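Local coordinates for IPT/TIG domain-containing protein BACOVA_02650 (Bacteroides ovatus, PDB 5E7G) that binds xyloglucan at the bacterial cell surface and probably captures it there before transport into the periplasm for degradation, at residues 370-375 against 435-440; 44-49 against 68-73; 132-137 against 145-150; 300-305 against 315-320. All coordinates share one frame; numbering follows the deposited sequence.

In the fold
The four contacts are spread along an elongated chain. Interactions 2 and 3 lie in the first and second IPT/TIG domains, with centres about 33 Å apart and nearest atoms about 15 Å apart. Interactions 1 and 4 share the xyloglucan-binding domain on the other side of the chain's centre; the centres of interactions 1 and 2 are about 78 Å apart. Within the binding domain, interactions 1 and 4 come to about 7 Å between nearest atoms, and Phe448 packs against both Phe373 of one and Leu319 of the other. Interaction 1 includes Gln374, which holds the glycan, whereas interaction 4 includes Asn315 and Thr317, which bind calcium.

Interaction 1. Residues 370-375 against 435-440; sequences GPVFQI and TNPGSS. With XYS (alpha-D-xylopyranose), chain B.
Val372 and Thr435 form an antiparallel hydrogen-bonded pair: Val372 N reaches Thr435 O at 2.9 Å, and Thr435 N returns to Val372 O at 3.1 Å. Beyond this pair the packing tightens. The carboxamide of Asn436, with CG anti to the backbone N (chi1 -171°), lies alongside the Pro371 ring and brings OD1 to 3.0 Å from Gly370 C. The same OD1 accepts from Gly438 N, two residues on, at 3.2 Å, closing an Asx turn; the donor stands well above the carbonyl plane. A side chain on Gly370 would collide with Asn436 OD1, and one on Gly438 would run into Gly370 CA. Asn436 ND2 turns to Ser326 O, which helps fix the amide's rotation. The pairing joins strands 372-377 and 429-436 of the sheet that carries the glycan pocket of this xyloglucan-binding domain. Further along the first strand, Gln374 stretches out its chain so that OE1 accepts from O4 of a bound xylose at 3.0 Å. The face carrying Val372 and Thr435 is looser and partly open to solvent. There Val372 CG2 touches Thr435 OG1 and lies 3.7 Å from Pro437 CD. Thr435 OG1 has a water at 2.7 Å, and the water also gives a weak bond to Val372 O. Pro437 is exposed, its side chain about 6 Å from a bound glucose.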
# COMPACT_ATOMS: atom_id res chain seq x y z
N GLY A 370 14.70 21.84 26.87
CA GLY A 370 15.37 23.13 26.89
C GLY A 370 16.43 23.24 25.81
O GLY A 370 16.34 24.11 24.94
N PRO A 371 17.44 22.37 25.86
CA PRO A 371 18.54 22.41 24.89
C PRO A 371 18.07 22.24 23.45
O PRO A 371 17.17 21.45 23.18
CB PRO A 371 19.42 21.23 25.32
CG PRO A 371 19.14 21.05 26.75
CD PRO A 371 17.68 21.36 26.91
N VAL A 372 18.67 23.00 22.54
CA VAL A 372 18.33 22.94 21.13
C VAL A 372 19.59 23.07 20.29
O VAL A 372 20.64 23.47 20.80
CB VAL A 372 17.33 24.06 20.73
CG1 VAL A 372 15.99 23.86 21.43
CG2 VAL A 372 17.92 25.43 21.05
N PHE A 373 19.47 22.75 19.01
CA PHE A 373 20.60 22.81 18.09
C PHE A 373 20.36 23.82 16.98
O PHE A 373 19.23 24.01 16.52
CB PHE A 373 20.87 21.45 17.47
CG PHE A 373 21.38 20.44 18.44
CD1 PHE A 373 22.73 20.35 18.72
CD2 PHE A 373 20.51 19.58 19.08
CE1 PHE A 373 23.20 19.41 19.62
CE2 PHE A 373 20.98 18.64 19.98
CZ PHE A 373 22.33 18.56 20.25
N GLN A 374 21.44 24.47 16.55
CA GLN A 374 21.44 25.30 15.36
C GLN A 374 22.35 24.69 14.30
O GLN A 374 23.48 24.30 14.59
CB GLN A 374 21.91 26.72 15.68
CG GLN A 374 22.05 27.63 14.46
CD GLN A 374 22.64 28.99 14.80
OE1 GLN A 374 23.40 29.13 15.76
NE2 GLN A 374 22.31 29.99 14.00
N ILE A 375 21.85 24.61 13.07
CA ILE A 375 22.65 24.16 11.93
C ILE A 375 22.77 25.29 10.92
O ILE A 375 21.75 25.78 10.41
CB ILE A 375 22.05 22.92 11.27
CG1 ILE A 375 22.13 21.71 12.22
CG2 ILE A 375 22.78 22.62 9.94
CD1 ILE A 375 21.38 20.49 11.73
N THR A 435 22.79 24.96 22.37
CA THR A 435 22.50 26.00 23.34
C THR A 435 21.32 25.57 24.20
O THR A 435 20.64 24.59 23.88
CB THR A 435 22.16 27.34 22.67
OG1 THR A 435 20.95 27.19 21.91
CG2 THR A 435 23.29 27.78 21.74
N ASN A 436 21.07 26.31 25.29
CA ASN A 436 19.93 26.04 26.17
C ASN A 436 19.16 27.32 26.52
O ASN A 436 19.45 27.98 27.52
CB ASN A 436 20.41 25.35 27.46
CG ASN A 436 19.26 24.86 28.32
OD1 ASN A 436 18.14 24.69 27.85
ND2 ASN A 436 19.54 24.62 29.59
N PRO A 437 18.17 27.68 25.69
CA PRO A 437 17.29 28.81 26.02
C PRO A 437 16.25 28.47 27.09
O PRO A 437 15.42 29.32 27.42
CB PRO A 437 16.60 29.12 24.68
CG PRO A 437 16.62 27.83 23.95
CD PRO A 437 17.91 27.16 24.34
N GLY A 438 16.30 27.25 27.61
CA GLY A 438 15.31 26.78 28.56
C GLY A 438 15.48 27.37 29.95
O GLY A 438 16.57 27.79 30.35
N SER A 439 14.38 27.40 30.69
CA SER A 439 14.35 27.99 32.03
C SER A 439 15.08 27.12 33.05
O SER A 439 15.69 27.64 33.98
CB SER A 439 12.89 28.22 32.47
OG SER A 439 12.07 27.12 32.12
N SER A 440 15.03 25.80 32.85
CA SER A 440 15.70 24.85 33.73
C SER A 440 16.92 24.25 33.04
O SER A 440 16.90 24.02 31.83
CB SER A 440 14.75 23.73 34.15
OG SER A 440 13.48 24.25 34.53
C1 XYS B . 28.22 33.28 15.63
C2 XYS B . 27.06 33.98 14.98
C3 XYS B . 25.78 33.50 15.57
C4 XYS B . 25.68 32.01 15.69
C5 XYS B . 26.97 31.27 16.06
O2 XYS B . 27.19 35.41 15.18
O3 XYS B . 24.66 33.96 14.75
O4 XYS B . 24.69 31.71 16.68
O5 XYS B . 28.17 31.82 15.42
O HOH W 1 21.05 26.45 19.29

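Interaction 2. Residues 44-49 against 68-73; sequences YINDQE and NELELT. With SO4 (sulfate ion), chain F.
Leu70 to Thr73 run past the type I' turn of Ile45 to Gln48, just after Asn68 and Glu69 hold a sulfate, probably from the crystallisation liquor, through their backbone N atoms and Asn68 ND2. Leu70, with CG anti to the backbone N (chi1 -173°), pushes its two methyls among the turn residues: CD1 lies 3.6 Å from Ile45 O and also against Gln48 OE1, while CD2 lies 3.7 Å from Ile45 CG2, the two side chains crossing at about a right angle. The backbone of Glu71 is gripped by both ends of the Gln48 amide. Its N donates to Gln48 OE1 at 3.1 Å, in the carbonyl plane and on a lone pair; its O takes Gln48 NE2 at 2.7 Å, nearly in the amide plane. The turn links strands 42-45 and 48-50 of the first IPT/TIG domain, an immunoglobulin-like unit, and the amide ties that hairpin to the loop between strands 61-65 and 82-86. An alanine in place of Gln48 would lack both arms, and Glu71 N would probably lose its acceptor here and its carbonyl the shorter of its two bonds from residues 44-49, the weak one from Asn46 ND2 at 3.4 Å remaining. Past Leu72, which points away from the turn and touches Val98, Thr73 N and Asn46 ND2 donate to one water, each at 3.0 Å, and Thr73 CG2 rests against Asn46 OD1.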
# COMPACT_ATOMS: atom_id res chain seq x y z
N TYR A 44 -49.65 -13.96 -10.11
CA TYR A 44 -48.51 -14.32 -9.29
C TYR A 44 -47.24 -14.40 -10.13
O TYR A 44 -47.29 -14.85 -11.28
CB TYR A 44 -48.73 -15.66 -8.59
CG TYR A 44 -50.05 -15.83 -7.89
CD1 TYR A 44 -51.18 -16.21 -8.59
CD2 TYR A 44 -50.16 -15.63 -6.52
CE1 TYR A 44 -52.39 -16.38 -7.95
CE2 TYR A 44 -51.37 -15.80 -5.87
CZ TYR A 44 -52.48 -16.18 -6.59
OH TYR A 44 -53.69 -16.35 -5.95
N ILE A 45 -46.12 -13.97 -9.57
CA ILE A 45 -44.80 -14.15 -10.18
C ILE A 45 -43.85 -14.68 -9.12
O ILE A 45 -43.80 -14.17 -8.01
CB ILE A 45 -44.23 -12.83 -10.76
CG1 ILE A 45 -45.20 -12.20 -11.77
CG2 ILE A 45 -42.87 -13.10 -11.41
CD1 ILE A 45 -44.73 -10.87 -12.32
N ASN A 46 -43.09 -15.71 -9.49
CA ASN A 46 -42.21 -16.38 -8.54
C ASN A 46 -42.95 -16.79 -7.26
O ASN A 46 -42.45 -16.61 -6.15
CB ASN A 46 -41.01 -15.49 -8.21
CG ASN A 46 -40.04 -15.36 -9.37
OD1 ASN A 46 -40.17 -16.06 -10.37
ND2 ASN A 46 -39.05 -14.49 -9.22
N ASP A 47 -44.16 -17.33 -7.44
CA ASP A 47 -44.99 -17.82 -6.34
C ASP A 47 -45.38 -16.70 -5.36
O ASP A 47 -45.76 -16.97 -4.23
CB ASP A 47 -44.28 -18.97 -5.60
CG ASP A 47 -44.23 -20.26 -6.42
OD1 ASP A 47 -45.21 -20.56 -7.13
OD2 ASP A 47 -43.20 -20.96 -6.36
N GLN A 48 -45.30 -15.45 -5.82
CA GLN A 48 -45.66 -14.30 -4.99
C GLN A 48 -46.80 -13.50 -5.61
O GLN A 48 -46.79 -13.21 -6.80
CB GLN A 48 -44.46 -13.38 -4.80
CG GLN A 48 -43.32 -13.96 -4.01
CD GLN A 48 -42.03 -13.19 -4.23
OE1 GLN A 48 -41.91 -12.03 -3.85
NE2 GLN A 48 -41.08 -13.83 -4.88
N GLU A 49 -47.75 -13.12 -4.78
CA GLU A 49 -48.87 -12.32 -5.24
C GLU A 49 -48.37 -11.00 -5.84
O GLU A 49 -47.49 -10.35 -5.27
CB GLU A 49 -49.84 -12.05 -4.09
CG GLU A 49 -51.25 -11.73 -4.54
CD GLU A 49 -52.21 -11.62 -3.38
OE1 GLU A 49 -51.75 -11.23 -2.27
OE2 GLU A 49 -53.40 -11.94 -3.57
N ASN A 68 -40.44 -4.37 -8.21
CA ASN A 68 -39.02 -4.17 -7.93
C ASN A 68 -38.54 -5.02 -6.77
O ASN A 68 -37.46 -5.61 -6.84
CB ASN A 68 -38.74 -2.70 -7.62
CG ASN A 68 -38.64 -1.86 -8.87
OD1 ASN A 68 -37.61 -1.87 -9.54
ND2 ASN A 68 -39.70 -1.14 -9.19
N GLU A 69 -39.34 -5.09 -5.72
CA GLU A 69 -38.96 -5.78 -4.50
C GLU A 69 -39.34 -7.26 -4.53
O GLU A 69 -39.33 -7.93 -3.50
CB GLU A 69 -39.60 -5.10 -3.29
CG GLU A 69 -39.35 -3.60 -3.22
CD GLU A 69 -37.87 -3.25 -3.24
OE1 GLU A 69 -37.06 -4.04 -2.71
OE2 GLU A 69 -37.52 -2.18 -3.79
N LEU A 70 -39.65 -7.78 -5.72
CA LEU A 70 -39.97 -9.20 -5.88
C LEU A 70 -38.80 -10.08 -5.46
O LEU A 70 -37.68 -9.90 -5.94
CB LEU A 70 -40.35 -9.50 -7.33
CG LEU A 70 -40.88 -10.91 -7.62
CD1 LEU A 70 -42.34 -11.00 -7.23
CD2 LEU A 70 -40.67 -11.28 -9.08
N GLU A 71 -39.05 -11.03 -4.57
CA GLU A 71 -38.02 -11.99 -4.19
C GLU A 71 -37.71 -12.88 -5.40
O GLU A 71 -38.61 -13.46 -6.00
CB GLU A 71 -38.45 -12.82 -2.99
CG GLU A 71 -37.34 -13.73 -2.45
CD GLU A 71 -37.82 -14.70 -1.38
OE1 GLU A 71 -39.02 -14.68 -1.03
OE2 GLU A 71 -36.99 -15.50 -0.90
N LEU A 72 -36.43 -12.98 -5.76
CA LEU A 72 -36.03 -13.64 -6.99
C LEU A 72 -35.62 -15.09 -6.76
O LEU A 72 -35.29 -15.49 -5.65
CB LEU A 72 -34.89 -12.87 -7.65
CG LEU A 72 -35.16 -11.37 -7.86
CD1 LEU A 72 -34.01 -10.72 -8.64
CD2 LEU A 72 -36.48 -11.12 -8.58
N THR A 73 -35.66 -15.88 -7.84
CA THR A 73 -35.30 -17.29 -7.77
C THR A 73 -33.82 -17.45 -7.49
O THR A 73 -33.39 -18.49 -7.00
CB THR A 73 -35.65 -18.02 -9.08
OG1 THR A 73 -35.03 -17.33 -10.18
CG2 THR A 73 -37.15 -18.07 -9.28
S SO4 F . -42.66 -2.29 -6.33
O1 SO4 F . -41.95 -3.48 -5.88
O2 SO4 F . -44.09 -2.58 -6.37
O3 SO4 F . -42.41 -1.20 -5.38
O4 SO4 F . -42.26 -1.88 -7.68
O HOH W 2 -36.36 -14.77 -10.59

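Interaction 3. Residues 132-137 against 145-150; sequences AVYLST and TRPVDV
Tyr134 is met by three residues of the loop, Arg146, Pro147 and Val150. Two of them make packing contacts with the ring. Val150 CG1 approaches it obliquely and touches CD1 at 3.6 Å, while Pro147 CD lies 4.0 Å from Tyr134 CE1. The tyrosine reaches them because CG sits between its backbone N and carbonyl carbon (chi1 67°), which swings the ring from the strand toward the loop.

The flat groups form a second set. The extended chain of Arg146 brings its guanidinium nearly parallel to the ring, the planes 14° apart, with Tyr134 CD2 over one guanidinium face but offset toward the rim; Arg146 NE is 3.9 Å from Tyr134 CE2. Ala132 CB lies 4.0 Å from Arg146 NH2. The charged end of the arginine is held by salt bridges to Glu182 and Glu152, which fix the guanidinium in place beside the ring. Replacing Tyr134 by alanine would probably open a gap between Val150, Pro147 and Arg146 and leave the arginine stem without its flat support.

Polar contacts are few. Ser136 OG lies 3.2 Å from Asp149 O, but its single proton also has Glu138 O, its stronger partner, within reach. Pro147 brings carbons to two hydroxyl oxygens, CG to Ser136 OG at 3.4 Å and CD to Tyr134 OH at 3.5 Å. Val150 CA makes a CH···O contact with Leu135 O at 3.4 Å. Tyr134 OH, buried by the contact, has no polar partner in the model.

Together they fasten the loop between strands 130-136 and 151-152 over strand 130-136, beside the edge strand 151-152 of an immunoglobulin-like IPT/TIG sandwich.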
# COMPACT_ATOMS: atom_id res chain seq x y z
N ALA A 132 -20.53 -21.52 -13.55
CA ALA A 132 -19.17 -22.04 -13.63
C ALA A 132 -18.17 -21.08 -13.00
O ALA A 132 -18.44 -19.89 -12.83
CB ALA A 132 -18.80 -22.31 -15.08
N VAL A 133 -17.01 -21.61 -12.63
CA VAL A 133 -15.88 -20.80 -12.18
C VAL A 133 -14.61 -21.29 -12.86
O VAL A 133 -14.32 -22.49 -12.84
CB VAL A 133 -15.70 -20.85 -10.66
CG1 VAL A 133 -14.64 -19.84 -10.22
CG2 VAL A 133 -17.02 -20.57 -9.95
N TYR A 134 -13.85 -20.37 -13.45
CA TYR A 134 -12.65 -20.75 -14.19
C TYR A 134 -11.53 -19.71 -14.11
O TYR A 134 -11.77 -18.52 -13.87
CB TYR A 134 -12.99 -21.03 -15.66
CG TYR A 134 -13.45 -19.83 -16.47
CD1 TYR A 134 -12.54 -18.97 -17.05
CD2 TYR A 134 -14.81 -19.58 -16.68
CE1 TYR A 134 -12.95 -17.89 -17.81
CE2 TYR A 134 -15.23 -18.50 -17.43
CZ TYR A 134 -14.30 -17.66 -18.00
OH TYR A 134 -14.71 -16.58 -18.75
N LEU A 135 -10.31 -20.19 -14.30
CA LEU A 135 -9.13 -19.34 -14.43
C LEU A 135 -8.78 -19.23 -15.91
O LEU A 135 -8.98 -20.18 -16.66
CB LEU A 135 -7.95 -19.92 -13.66
CG LEU A 135 -8.18 -20.20 -12.18
CD1 LEU A 135 -7.01 -20.97 -11.60
CD2 LEU A 135 -8.39 -18.89 -11.43
N SER A 136 -8.27 -18.08 -16.32
CA SER A 136 -7.90 -17.88 -17.72
C SER A 136 -6.76 -16.87 -17.86
O SER A 136 -6.64 -15.93 -17.07
CB SER A 136 -9.10 -17.41 -18.53
OG SER A 136 -8.78 -17.28 -19.90
N THR A 137 -5.94 -17.07 -18.88
CA THR A 137 -4.79 -16.20 -19.14
C THR A 137 -5.24 -14.85 -19.67
O THR A 137 -4.51 -13.86 -19.59
CB THR A 137 -3.83 -16.84 -20.14
OG1 THR A 137 -4.49 -17.00 -21.40
CG2 THR A 137 -3.35 -18.20 -19.64
N THR A 145 -18.64 -13.99 -23.60
CA THR A 145 -17.96 -15.00 -24.40
C THR A 145 -16.63 -15.35 -23.75
O THR A 145 -15.88 -14.47 -23.31
CB THR A 145 -17.72 -14.56 -25.86
OG1 THR A 145 -18.92 -14.00 -26.41
CG2 THR A 145 -17.27 -15.75 -26.70
N ARG A 146 -16.36 -16.64 -23.72
CA ARG A 146 -15.42 -17.22 -22.79
C ARG A 146 -14.14 -17.62 -23.53
O ARG A 146 -14.21 -18.26 -24.58
CB ARG A 146 -16.14 -18.40 -22.14
CG ARG A 146 -15.37 -19.42 -21.35
CD ARG A 146 -16.46 -20.35 -20.81
NE ARG A 146 -16.02 -21.39 -19.90
CZ ARG A 146 -16.86 -22.04 -19.09
NH1 ARG A 146 -18.15 -21.74 -19.08
NH2 ARG A 146 -16.40 -22.99 -18.27
N PRO A 147 -12.96 -17.21 -23.01
CA PRO A 147 -11.73 -17.33 -23.80
C PRO A 147 -11.45 -18.75 -24.29
O PRO A 147 -12.00 -19.72 -23.77
CB PRO A 147 -10.63 -16.87 -22.83
CG PRO A 147 -11.33 -16.10 -21.78
CD PRO A 147 -12.67 -16.74 -21.64
N VAL A 148 -10.57 -18.85 -25.29
CA VAL A 148 -10.25 -20.12 -25.92
C VAL A 148 -9.80 -21.17 -24.91
O VAL A 148 -10.29 -22.30 -24.92
CB VAL A 148 -9.15 -19.94 -27.00
CG1 VAL A 148 -9.69 -19.14 -28.18
CG2 VAL A 148 -7.90 -19.26 -26.42
N ASP A 149 -8.88 -20.79 -24.02
CA ASP A 149 -8.31 -21.71 -23.04
C ASP A 149 -8.65 -21.29 -21.62
O ASP A 149 -8.44 -20.13 -21.25
CB ASP A 149 -6.79 -21.79 -23.21
CG ASP A 149 -6.38 -22.48 -24.50
OD1 ASP A 149 -5.96 -21.77 -25.44
OD2 ASP A 149 -6.48 -23.72 -24.57
N VAL A 150 -9.19 -22.22 -20.84
CA VAL A 150 -9.55 -21.94 -19.46
C VAL A 150 -9.28 -23.14 -18.58
O VAL A 150 -9.10 -24.25 -19.06
CB VAL A 150 -11.04 -21.53 -19.32
CG1 VAL A 150 -11.35 -20.33 -20.20
CG2 VAL A 150 -11.97 -22.70 -19.65

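Interaction 4. Residues 300-305 against 315-320; sequences CSFVVA and NGTCLG. With CA (calcium ion), chain C.
Ser301 has OG between its backbone N and carbonyl carbon (chi1 56°), which carries the hydroxyl back over the neighbouring strand to Gly320 O at 3.0 Å. Gly320 O is therefore gripped twice, by this OG from above the carbonyl plane and by Ser301 N in the plane at 2.9 Å. A side chain on Gly320 would collide with that hydroxyl. Thr317 has OG1 anti to the carbonyl carbon (chi1 -68°), which puts CG2 anti to the backbone N; CG2 reaches Phe302 CB at 3.8 Å and OG1 reaches Val304 CG2 at 3.4 Å, where the two side chains cross at about a right angle. On the face of the sheet shared by Phe302 and Leu319, Phe302 CE1 meets Leu319 CD1 at 3.8 Å; the same methyl reaches Cys300 SG at 3.6 Å. Phe302 also has His295 edge-to-face. Between the strands Gly320 N donates to Ser301 O, while Val303 and Cys318 exchange a pair of bonds, Val303 N donating to Cys318 O nearly straight. Gly316 has a positive phi, which favours glycine, between two calcium-binding carbonyls. These, Asn315 O and Thr317 O, each 2.4 Å from the calcium ion, bind it together with Asn288, Asp290, Asp449 and a water. Strands 301-303 and 318-322 are an antiparallel pair of a beta-sandwich carbohydrate-binding domain, and the loop leading into the second strand forms part of the calcium site.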
# COMPACT_ATOMS: atom_id res chain seq x y z
N CYS A 300 33.65 20.67 21.72
CA CYS A 300 32.90 19.44 21.51
C CYS A 300 33.82 18.24 21.72
O CYS A 300 34.91 18.38 22.26
CB CYS A 300 32.28 19.42 20.10
SG CYS A 300 33.49 19.46 18.76
N SER A 301 33.37 17.06 21.30
CA SER A 301 34.20 15.86 21.35
C SER A 301 34.06 15.04 20.08
O SER A 301 33.11 15.22 19.31
CB SER A 301 33.84 15.02 22.57
OG SER A 301 32.46 14.70 22.57
N PHE A 302 35.03 14.17 19.85
CA PHE A 302 35.01 13.25 18.71
C PHE A 302 35.38 11.83 19.16
O PHE A 302 36.44 11.61 19.75
CB PHE A 302 35.95 13.74 17.61
CG PHE A 302 35.49 15.01 16.96
CD1 PHE A 302 34.50 14.99 15.99
CD2 PHE A 302 36.03 16.23 17.32
CE1 PHE A 302 34.07 16.15 15.39
CE2 PHE A 302 35.60 17.40 16.73
CZ PHE A 302 34.62 17.36 15.77
N VAL A 303 34.49 10.89 18.87
CA VAL A 303 34.56 9.55 19.43
C VAL A 303 34.52 8.50 18.34
O VAL A 303 33.86 8.68 17.32
CB VAL A 303 33.39 9.30 20.41
CG1 VAL A 303 33.49 7.93 21.06
CG2 VAL A 303 33.35 10.38 21.49
N VAL A 304 35.27 7.42 18.55
CA VAL A 304 35.08 6.17 17.82
C VAL A 304 34.43 5.20 18.78
O VAL A 304 35.05 4.80 19.77
CB VAL A 304 36.40 5.58 17.30
CG1 VAL A 304 36.16 4.24 16.63
CG2 VAL A 304 37.06 6.54 16.33
N ALA A 305 33.19 4.84 18.51
CA ALA A 305 32.42 3.98 19.40
C ALA A 305 33.15 2.66 19.67
O ALA A 305 33.75 2.08 18.76
CB ALA A 305 31.05 3.72 18.82
N ASN A 315 30.21 4.67 12.34
CA ASN A 315 31.01 4.67 11.12
C ASN A 315 32.23 5.58 11.27
O ASN A 315 32.16 6.79 11.02
CB ASN A 315 30.18 5.11 9.92
CG ASN A 315 29.20 4.04 9.47
OD1 ASN A 315 29.00 3.02 10.14
ND2 ASN A 315 28.57 4.28 8.33
N GLY A 316 33.34 4.99 11.70
CA GLY A 316 34.54 5.75 11.98
C GLY A 316 34.32 6.72 13.12
O GLY A 316 33.68 6.39 14.12
N THR A 317 34.86 7.92 12.97
CA THR A 317 34.70 8.95 13.98
C THR A 317 33.37 9.68 13.79
O THR A 317 32.88 9.81 12.67
CB THR A 317 35.87 9.95 13.91
OG1 THR A 317 37.07 9.28 14.33
CG2 THR A 317 35.62 11.18 14.82
N CYS A 318 32.80 10.12 14.90
CA CYS A 318 31.55 10.88 14.88
C CYS A 318 31.61 12.00 15.90
O CYS A 318 32.35 11.92 16.88
CB CYS A 318 30.36 9.95 15.16
SG CYS A 318 30.30 9.28 16.83
N LEU A 319 30.84 13.06 15.65
CA LEU A 319 30.82 14.24 16.51
C LEU A 319 30.02 13.97 17.77
O LEU A 319 28.95 13.37 17.71
CB LEU A 319 30.20 15.44 15.77
CG LEU A 319 29.78 16.66 16.59
CD1 LEU A 319 30.99 17.38 17.16
CD2 LEU A 319 28.94 17.59 15.73
N GLY A 320 30.53 14.45 18.90
CA GLY A 320 29.85 14.34 20.18
C GLY A 320 29.63 15.68 20.86
O GLY A 320 30.56 16.47 21.08
CA CA C . 31.95 9.14 10.60
O HOH W 3 31.09 8.20 8.59